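Local coordinates for uncharacterized protein (Alicyclobacillus acidocaldarius subsp. acidocaldarius, PDB 3RQB) that is of unknown function but has a hot dog fold and is probably an acyl-CoA thioesterase, at residues Q170-D175 against D190-R195. Residues are numbered along the deposited sequence; the frame is centred on the assembly and turned at random.
Sequences QWMRDD and DTFVPR
Gln-170 and Met-172 of strand 168-174 meet Thr-191 and Phe-192, which lie in the loop between helices 182-188 and 195-200. All four residues are buried. The amide end of Gln-170 crosses the Phe-192 ring obliquely, the two planes 41° apart. Gln-170 NE2 lies 3.3 Å from Phe-192 CD1. Gln-170 NE2 also sits 3.4 Å from Thr-191 OG1. Met-172 is a selenomethionine and adds a Met-aromatic contact, with SE 4.8 Å from the Phe-192 ring centroid and 36° off the ring normal. Met-172 CE reaches Phe-192 CZ at 4.3 Å. Met-172 SE is 3.4 Å from Thr-191 OG1, so this hydroxyl sits beside both strand side chains. Both of those side chains start with CG between the backbone N and the carbonyl carbon (chi1 70° in Gln-170) and then run extended to the loop. An alanine in place of Gln-170 would remove CG and the amide and would probably leave the CD1 and CE1 side of the Phe-192 ring less well packed. Thr-191 OG1 is hydrogen-bonded to Leu-188 O, which ties the loop to the end of helix 182-188. Backbone hydrogen bonds to Gly-232 and Leu-230 pair Gln-170 and Met-172 with strand 230-240. Phe-192 also touches Ala-234 and Gln-246 on the next two strands. Here the loop between two helices packs on strand 168-174 of the C-terminal hot dog domain.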
loop_
_atom_site.group_PDB
_atom_site.type_symbol
_atom_site.label_atom_id
_atom_site.label_comp_id
_atom_site.label_asym_id
_atom_site.label_seq_id
_atom_site.Cartn_x
_atom_site.Cartn_y
_atom_site.Cartn_z
ATOM N N GLN B 170 -20.125 2.820 5.044
ATOM C CA GLN B 170 -20.766 4.109 4.832
ATOM C C GLN B 170 -21.087 4.416 3.374
ATOM O O GLN B 170 -20.363 4.022 2.454
ATOM C CB GLN B 170 -19.912 5.231 5.418
ATOM C CG GLN B 170 -18.617 5.491 4.667
ATOM C CD GLN B 170 -17.598 6.236 5.521
ATOM O OE1 GLN B 170 -17.593 6.112 6.752
ATOM N NE2 GLN B 170 -16.726 7.014 4.869
ATOM N N TRP B 171 -22.187 5.128 3.176
ATOM C CA TRP B 171 -22.449 5.745 1.896
ATOM C C TRP B 171 -21.757 7.085 1.939
ATOM O O TRP B 171 -21.823 7.801 2.943
ATOM C CB TRP B 171 -23.944 5.944 1.678
ATOM C CG TRP B 171 -24.698 4.667 1.499
ATOM C CD1 TRP B 171 -25.604 4.116 2.365
ATOM C CD2 TRP B 171 -24.610 3.771 0.385
ATOM N NE1 TRP B 171 -26.086 2.936 1.857
ATOM C CE2 TRP B 171 -25.495 2.699 0.642
ATOM C CE3 TRP B 171 -23.868 3.770 -0.807
ATOM C CZ2 TRP B 171 -25.659 1.633 -0.250
ATOM C CZ3 TRP B 171 -24.032 2.711 -1.694
ATOM C CH2 TRP B 171 -24.921 1.658 -1.407
HETATM N N MSE B 172 -21.077 7.418 0.854
HETATM C CA MSE B 172 -20.346 8.669 0.788
HETATM C C MSE B 172 -20.261 9.178 -0.644
HETATM O O MSE B 172 -20.186 8.399 -1.606
HETATM C CB MSE B 172 -18.936 8.468 1.341
HETATM C CG MSE B 172 -18.109 7.550 0.465
HETATM SE SE MSE B 172 -16.689 6.618 1.390
HETATM C CE MSE B 172 -16.168 5.412 -0.045
ATOM N N ARG B 173 -20.263 10.499 -0.767
ATOM C CA ARG B 173 -20.041 11.174 -2.030
ATOM C C ARG B 173 -19.461 12.538 -1.720
ATOM O O ARG B 173 -19.469 12.976 -0.571
ATOM C CB ARG B 173 -21.340 11.313 -2.822
ATOM C CG ARG B 173 -22.356 12.241 -2.192
ATOM C CD ARG B 173 -23.444 12.598 -3.195
ATOM N NE ARG B 173 -24.606 13.233 -2.573
ATOM C CZ ARG B 173 -24.615 14.478 -2.100
ATOM N NH1 ARG B 173 -23.513 15.214 -2.161
ATOM N NH2 ARG B 173 -25.720 14.986 -1.560
ATOM N N ASP B 174 -18.907 13.188 -2.733
ATOM C CA ASP B 174 -18.552 14.591 -2.606
ATOM C C ASP B 174 -19.808 15.359 -2.263
ATOM O O ASP B 174 -20.889 15.048 -2.759
ATOM C CB ASP B 174 -18.006 15.140 -3.922
ATOM C CG ASP B 174 -16.788 14.378 -4.417
ATOM O OD1 ASP B 174 -16.891 13.684 -5.461
ATOM O OD2 ASP B 174 -15.729 14.480 -3.757
ATOM N N ASP B 175 -19.669 16.353 -1.400
ATOM C CA ASP B 175 -20.710 17.350 -1.258
ATOM C C ASP B 175 -20.036 18.707 -1.427
ATOM O O ASP B 175 -18.907 18.899 -0.976
ATOM C CB ASP B 175 -21.384 17.246 0.118
ATOM C CG ASP B 175 -22.697 18.038 0.199
ATOM O OD1 ASP B 175 -23.551 17.889 -0.712
ATOM O OD2 ASP B 175 -22.871 18.809 1.174
ATOM N N ASP B 190 -9.738 8.432 2.366
ATOM C CA ASP B 190 -9.406 8.956 3.682
ATOM C C ASP B 190 -10.626 9.505 4.417
ATOM O O ASP B 190 -10.489 10.116 5.476
ATOM C CB ASP B 190 -8.262 9.972 3.658
ATOM C CG ASP B 190 -7.689 10.212 5.049
ATOM O OD1 ASP B 190 -7.691 9.242 5.837
ATOM O OD2 ASP B 190 -7.259 11.347 5.369
ATOM N N THR B 191 -11.815 9.322 3.852
ATOM C CA THR B 191 -13.014 9.872 4.488
ATOM C C THR B 191 -13.528 9.004 5.648
ATOM O O THR B 191 -14.510 9.346 6.308
ATOM C CB THR B 191 -14.152 10.105 3.472
ATOM O OG1 THR B 191 -14.601 8.852 2.948
ATOM C CG2 THR B 191 -13.674 10.971 2.334
ATOM N N PHE B 192 -12.852 7.888 5.902
ATOM C CA PHE B 192 -13.227 7.013 7.010
ATOM C C PHE B 192 -12.765 7.512 8.368
ATOM O O PHE B 192 -11.607 7.897 8.553
ATOM C CB PHE B 192 -12.682 5.604 6.796
ATOM C CG PHE B 192 -13.260 4.913 5.602
ATOM C CD1 PHE B 192 -14.612 4.624 5.546
ATOM C CD2 PHE B 192 -12.455 4.547 4.539
ATOM C CE1 PHE B 192 -15.155 3.985 4.442
ATOM C CE2 PHE B 192 -12.991 3.917 3.437
ATOM C CZ PHE B 192 -14.344 3.632 3.389
ATOM N N VAL B 193 -13.685 7.480 9.321
ATOM C CA VAL B 193 -13.347 7.714 10.706
ATOM C C VAL B 193 -12.199 6.786 11.073
ATOM O O VAL B 193 -12.168 5.642 10.629
ATOM C CB VAL B 193 -14.552 7.418 11.585
ATOM C CG1 VAL B 193 -14.118 7.009 12.983
ATOM C CG2 VAL B 193 -15.464 8.631 11.618
ATOM N N PRO B 194 -11.240 7.282 11.876
ATOM C CA PRO B 194 -10.031 6.527 12.222
ATOM C C PRO B 194 -10.395 5.246 12.939
ATOM O O PRO B 194 -11.131 5.306 13.932
ATOM C CB PRO B 194 -9.311 7.460 13.209
ATOM C CG PRO B 194 -9.843 8.801 12.918
ATOM C CD PRO B 194 -11.280 8.578 12.568
ATOM N N ARG B 195 -9.857 4.117 12.484
ATOM C CA ARG B 195 -10.302 2.825 12.998
ATOM C C ARG B 195 -10.351 2.830 14.540
ATOM O O ARG B 195 -11.345 2.419 15.152
ATOM C CB ARG B 195 -9.405 1.694 12.477
ATOM C CG ARG B 195 -9.467 1.449 10.960
ATOM C CD ARG B 195 -10.870 1.103 10.482
ATOM N NE ARG B 195 -11.636 2.303 10.147
ATOM C CZ ARG B 195 -12.957 2.425 10.260
ATOM N NH1 ARG B 195 -13.689 1.422 10.709
ATOM N NH2 ARG B 195 -13.550 3.559 9.927
#